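Long-range contacts in putative 3-hydroxybutyryl-CoA dehydratase (Rhodopseudomonas palustris, PDB 3HIN), which probably acts as a lyase of the enoyl-CoA hydratase/isomerase (crotonase) family, adding water to or removing it from acyl-CoA thioesters: residues A[23-28]-A[58-63]; A[53-58]-A[104-109]. All blocks are in the same frame, centred on the assembly; numbering follows the deposited sequence.

Contact 1: residues A[23-28]-A[58-63]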
loop_
_atom_site.group_PDB
_atom_site.type_symbol
_atom_site.label_atom_id
_atom_site.label_comp_id
_atom_site.label_asym_id
_atom_site.label_seq_id
_atom_site.Cartn_x
_atom_site.Cartn_y
_atom_site.Cartn_z
ATOM N N VAL A 23 22.762 29.819 12.469
ATOM C CA VAL A 23 24.206 30.032 12.388
ATOM C C VAL A 23 24.636 30.122 10.916
ATOM O O VAL A 23 24.652 29.113 10.212
ATOM C CB VAL A 23 24.990 28.944 13.111
ATOM C CG1 VAL A 23 26.482 29.369 13.207
ATOM C CG2 VAL A 23 24.411 28.704 14.497
ATOM N N GLY A 24 24.950 31.336 10.449
ATOM C CA GLY A 24 25.173 31.561 9.021
ATOM C C GLY A 24 23.913 31.120 8.299
ATOM O O GLY A 24 22.832 31.537 8.655
ATOM N N PRO A 25 24.034 30.245 7.294
ATOM C CA PRO A 25 22.789 29.950 6.563
ATOM C C PRO A 25 22.118 28.637 7.039
ATOM O O PRO A 25 21.319 28.036 6.304
ATOM C CB PRO A 25 23.294 29.832 5.120
ATOM C CG PRO A 25 24.597 29.041 5.307
ATOM C CD PRO A 25 25.217 29.654 6.630
ATOM N N VAL A 26 22.507 28.191 8.234
ATOM C CA VAL A 26 21.995 26.978 8.843
ATOM C C VAL A 26 21.035 27.279 10.003
ATOM O O VAL A 26 21.416 27.888 11.038
ATOM C CB VAL A 26 23.133 26.078 9.373
ATOM C CG1 VAL A 26 22.567 24.700 9.854
ATOM C CG2 VAL A 26 24.163 25.870 8.257
ATOM N N LEU A 27 19.796 26.857 9.813
ATOM C CA LEU A 27 18.781 26.905 10.862
ATOM C C LEU A 27 19.015 25.729 11.791
ATOM O O LEU A 27 18.926 24.568 11.373
ATOM C CB LEU A 27 17.406 26.823 10.251
ATOM C CG LEU A 27 16.192 26.948 11.190
ATOM C CD1 LEU A 27 16.041 28.389 11.686
ATOM C CD2 LEU A 27 14.940 26.424 10.531
ATOM N N THR A 28 19.375 26.008 13.035
ATOM C CA THR A 28 19.574 24.916 13.937
ATOM C C THR A 28 18.410 24.750 14.871
ATOM O O THR A 28 17.922 25.752 15.424
ATOM C CB THR A 28 20.899 25.032 14.720
ATOM O OG1 THR A 28 20.815 26.081 15.687
ATOM C CG2 THR A 28 22.064 25.236 13.704
ATOM N N GLN A 58 17.118 32.984 3.396
ATOM C CA GLN A 58 18.521 32.941 3.770
ATOM C C GLN A 58 18.989 31.610 4.295
ATOM O O GLN A 58 20.193 31.461 4.497
ATOM C CB GLN A 58 18.872 33.990 4.838
ATOM C CG GLN A 58 17.996 33.926 6.098
ATOM C CD GLN A 58 16.795 34.927 6.005
ATOM O OE1 GLN A 58 16.104 35.189 7.005
ATOM N NE2 GLN A 58 16.565 35.495 4.797
ATOM N N ILE A 59 18.074 30.680 4.566
ATOM C CA ILE A 59 18.449 29.409 5.169
ATOM C C ILE A 59 18.699 28.431 4.029
ATOM O O ILE A 59 17.860 28.305 3.111
ATOM C CB ILE A 59 17.332 28.844 6.097
ATOM C CG1 ILE A 59 17.116 29.729 7.353
ATOM C CG2 ILE A 59 17.541 27.316 6.453
ATOM C CD1 ILE A 59 18.355 30.075 8.153
ATOM N N ARG A 60 19.853 27.756 4.106
ATOM C CA ARG A 60 20.208 26.749 3.096
ATOM C C ARG A 60 20.476 25.348 3.633
ATOM O O ARG A 60 20.778 24.460 2.857
ATOM C CB ARG A 60 21.324 27.239 2.140
ATOM C CG ARG A 60 20.921 28.515 1.365
ATOM C CD ARG A 60 21.916 28.897 0.243
ATOM N NE ARG A 60 23.201 29.284 0.814
ATOM C CZ ARG A 60 23.483 30.459 1.394
ATOM N NH1 ARG A 60 22.556 31.437 1.491
ATOM N NH2 ARG A 60 24.707 30.647 1.900
ATOM N N ALA A 61 20.311 25.149 4.943
ATOM C CA ALA A 61 20.348 23.871 5.608
ATOM C C ALA A 61 19.725 23.972 6.986
ATOM O O ALA A 61 19.629 25.068 7.573
ATOM C CB ALA A 61 21.786 23.343 5.709
ATOM N N VAL A 62 19.296 22.802 7.469
ATOM C CA VAL A 62 18.699 22.624 8.773
ATOM C C VAL A 62 19.454 21.523 9.486
ATOM O O VAL A 62 19.574 20.427 8.941
ATOM C CB VAL A 62 17.202 22.160 8.716
ATOM C CG1 VAL A 62 16.670 22.119 10.128
ATOM C CG2 VAL A 62 16.373 23.088 7.932
ATOM N N VAL A 63 19.953 21.809 10.692
ATOM C CA VAL A 63 20.489 20.769 11.592
ATOM C C VAL A 63 19.512 20.585 12.747
ATOM O O VAL A 63 19.207 21.554 13.460
ATOM C CB VAL A 63 21.859 21.178 12.155
ATOM C CG1 VAL A 63 22.279 20.255 13.304
ATOM C CG2 VAL A 63 22.903 21.107 11.005
#

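Contact 2: residues A[53-58]-A[104-109]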
loop_
_atom_site.group_PDB
_atom_site.type_symbol
_atom_site.label_atom_id
_atom_site.label_comp_id
_atom_site.label_asym_id
_atom_site.label_seq_id
_atom_site.Cartn_x
_atom_site.Cartn_y
_atom_site.Cartn_z
ATOM N N THR A 53 7.974 25.440 8.517
ATOM C CA THR A 53 7.010 26.025 7.570
ATOM C C THR A 53 7.537 27.398 7.145
ATOM O O THR A 53 7.939 28.181 7.992
ATOM C CB THR A 53 5.590 26.058 8.208
ATOM O OG1 THR A 53 5.251 24.704 8.537
ATOM C CG2 THR A 53 4.521 26.581 7.210
ATOM N N ASP A 54 7.570 27.670 5.832
ATOM C CA ASP A 54 7.950 28.998 5.326
ATOM C C ASP A 54 9.324 29.371 5.853
ATOM O O ASP A 54 9.519 30.450 6.425
ATOM C CB ASP A 54 6.937 30.092 5.748
ATOM C CG ASP A 54 5.563 29.888 5.126
ATOM O OD1 ASP A 54 5.460 29.280 4.032
ATOM O OD2 ASP A 54 4.568 30.331 5.734
ATOM N N ILE A 55 10.261 28.445 5.678
ATOM C CA ILE A 55 11.628 28.598 6.161
ATOM C C ILE A 55 12.217 29.753 5.362
ATOM O O ILE A 55 12.258 29.680 4.128
ATOM C CB ILE A 55 12.469 27.314 5.800
ATOM C CG1 ILE A 55 11.926 26.077 6.516
ATOM C CG2 ILE A 55 13.974 27.552 6.004
ATOM C CD1 ILE A 55 12.700 24.782 6.202
ATOM N N PRO A 56 12.680 30.799 6.049
ATOM C CA PRO A 56 13.128 31.983 5.294
ATOM C C PRO A 56 14.209 31.682 4.217
ATOM O O PRO A 56 14.962 30.664 4.302
ATOM C CB PRO A 56 13.644 32.945 6.389
ATOM C CG PRO A 56 13.415 32.267 7.763
ATOM C CD PRO A 56 12.975 30.845 7.504
ATOM N N ASP A 57 14.271 32.566 3.211
ATOM C CA ASP A 57 15.179 32.382 2.059
ATOM C C ASP A 57 16.666 32.267 2.376
ATOM O O ASP A 57 17.394 31.565 1.700
ATOM C CB ASP A 57 14.970 33.487 1.024
ATOM C CG ASP A 57 13.787 33.211 0.124
ATOM O OD1 ASP A 57 13.639 32.025 -0.285
ATOM O OD2 ASP A 57 13.012 34.168 -0.166
ATOM N N GLN A 58 17.118 32.984 3.396
ATOM C CA GLN A 58 18.521 32.941 3.770
ATOM C C GLN A 58 18.989 31.610 4.295
ATOM O O GLN A 58 20.193 31.461 4.497
ATOM C CB GLN A 58 18.872 33.990 4.838
ATOM C CG GLN A 58 17.996 33.926 6.098
ATOM C CD GLN A 58 16.795 34.927 6.005
ATOM O OE1 GLN A 58 16.104 35.189 7.005
ATOM N NE2 GLN A 58 16.565 35.495 4.797
ATOM N N TYR A 104 10.466 16.466 2.856
ATOM C CA TYR A 104 10.233 17.234 1.659
ATOM C C TYR A 104 10.640 18.674 1.906
ATOM O O TYR A 104 10.195 19.578 1.202
ATOM C CB TYR A 104 8.762 17.105 1.131
ATOM C CG TYR A 104 8.440 15.686 0.783
ATOM C CD1 TYR A 104 7.569 14.912 1.593
ATOM C CD2 TYR A 104 9.100 15.053 -0.292
ATOM C CE1 TYR A 104 7.324 13.559 1.291
ATOM C CE2 TYR A 104 8.863 13.712 -0.608
ATOM C CZ TYR A 104 7.927 12.981 0.181
ATOM O OH TYR A 104 7.679 11.631 -0.126
ATOM N N CYS A 105 11.515 18.883 2.886
ATOM C CA CYS A 105 12.022 20.242 3.137
ATOM C C CYS A 105 12.730 20.787 1.878
ATOM O O CYS A 105 13.401 20.048 1.147
ATOM C CB CYS A 105 13.007 20.195 4.323
ATOM S SG CYS A 105 13.653 21.819 4.934
ATOM N N ARG A 106 12.658 22.077 1.647
ATOM C CA ARG A 106 13.296 22.593 0.461
ATOM C C ARG A 106 14.830 22.628 0.563
ATOM O O ARG A 106 15.552 22.589 -0.453
ATOM C CB ARG A 106 12.733 23.927 0.035
ATOM C CG ARG A 106 13.113 24.993 0.882
ATOM C CD ARG A 106 13.058 26.399 0.154
ATOM N NE ARG A 106 13.177 27.373 1.258
ATOM C CZ ARG A 106 14.334 27.821 1.729
ATOM N NH1 ARG A 106 15.455 27.491 1.124
ATOM N NH2 ARG A 106 14.384 28.632 2.759
ATOM N N VAL A 107 15.332 22.594 1.773
ATOM C CA VAL A 107 16.775 22.429 1.962
ATOM C C VAL A 107 17.126 21.142 2.684
ATOM O O VAL A 107 16.258 20.515 3.326
ATOM C CB VAL A 107 17.324 23.637 2.732
ATOM C CG1 VAL A 107 17.084 24.888 1.885
ATOM C CG2 VAL A 107 16.709 23.723 4.153
ATOM N N PRO A 108 18.413 20.725 2.593
ATOM C CA PRO A 108 18.644 19.435 3.274
ATOM C C PRO A 108 18.606 19.550 4.798
ATOM O O PRO A 108 19.057 20.547 5.368
ATOM C CB PRO A 108 20.041 19.034 2.863
ATOM C CG PRO A 108 20.547 20.096 1.888
ATOM C CD PRO A 108 19.499 21.109 1.657
ATOM N N VAL A 109 18.117 18.482 5.421
ATOM C CA VAL A 109 18.050 18.372 6.875
ATOM C C VAL A 109 19.049 17.331 7.366
ATOM O O VAL A 109 19.073 16.177 6.874
ATOM C CB VAL A 109 16.667 17.971 7.300
ATOM C CG1 VAL A 109 16.569 17.878 8.830
ATOM C CG2 VAL A 109 15.652 18.967 6.746
#

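Contact 1: residues A[23-28]-A[58-63]
L27 and I59 meet on the tightly packed side of this contact, where two parallel strands, 26-28 and 61-63, begin to run side by side. L27 N gives its hydrogen to A61 O at 2.9 Å, and L27 O takes one from V63 N at 3.0 Å, so L27 is bonded to A61 on one side of V62 and to V63 on the other. Just ahead of the strands P25 O accepts a nearly straight bond from R60 N, 2.7 Å long and in the carbonyl plane. I59 lies against L27: its CG2, anti to the backbone N, stands 3.8 Å from L27 CB and also faces P25 O, while CD1 comes close to the backbone N and CB of L27. On the same face T22 of the neighbouring strand also touches I59. An alanine in place of I59 would probably leave a gap beside L27 CB and the start of its strand. On the other face V26 CG1 packs 3.8 Å from V63 CG2, with L202 and N206 of helix 197-208 against V26.

Toward solvent the contact becomes looser. A61 N adds only a weak bond to P25 O. The exposed chain of R60 bends at chi3 (-66°), and P25 CB lies over one guanidinium face, toward its rim, 3.6 Å from R60 NH2; R60 NE is bonded to A209 O. G24 and P25 are the two middle residues of a type II' turn, V23 to V26, with G24 at positive phi; the turn joins strands 18-23 and 26-31 as a beta hairpin. Strands 26-31 and 61-66, with helix 42-51 between them, form a beta-alpha-beta unit of the crotonase fold.

Contact 2: residues A[53-58]-A[104-109]
R106 reaches across to the backbone of I55, and this polar link is the first part of the contact. R106 NH2 donates to I55 O at 2.7 Å along an almost straight N-H...O line (169°). The acceptor lies in the guanidinium plane, yet the donor stands well above the carbonyl plane of I55, 57° out of it. P56 O, also at the guanidinium edge, lies 2.6 Å from the same R106 NH2. CG of R106 sits between its own backbone N and carbonyl carbon (chi1 72°), and from there the chain runs extended to NE. The acidic D57 is close by, its OD1 4.6 Å from R106 NH2; the opposite charges, not in contact, would probably still attract weakly. Within the second segment, C105 SG takes a weak hydrogen bond from V107 N.

Van der Waals contact falls to I55, whose side chain has two branches at work. Its CG2 lies against the guanidinium, 3.4 Å from R106 NH2, the two side chains crossing at a slant. The apolar contact is made by the other branch, with 3.4 Å between I55 CD1 and C105 SG, the sulphur being anti to its own backbone N.

Segment 53-58 lies in the loop from helix 42-51 to strand 61-66, and segment 104-109 leads from helix 85-103 to strand 109-113. R106 NH1 is bonded to I59 O, the residue after the 53-58 segment in the same connection; V107 and V109 touch V62 of strand 61-66, and P108 packs on N216 and L220 of helix 213-228.

In the fold
Contacts 1 and 2 lie with their centres about 9 Å apart, on the same side of the chain's centre, and share Q58. Their segments alternate along the chain: 23-28, 53-58 running into 58-63, then 104-109. Contact 1 pairs strands 26-31 and 61-66; contact 2 joins the loops that lead into 61-66 and 109-113, the next strand of the same six-stranded sheet. The two also touch directly, through a probable hydrogen bond from V62 N to P108 O and through the R106 guanidinium. Residues 58-63 thus link both contacts, tying three consecutive parallel strands together near their N-terminal ends within the crotonase fold.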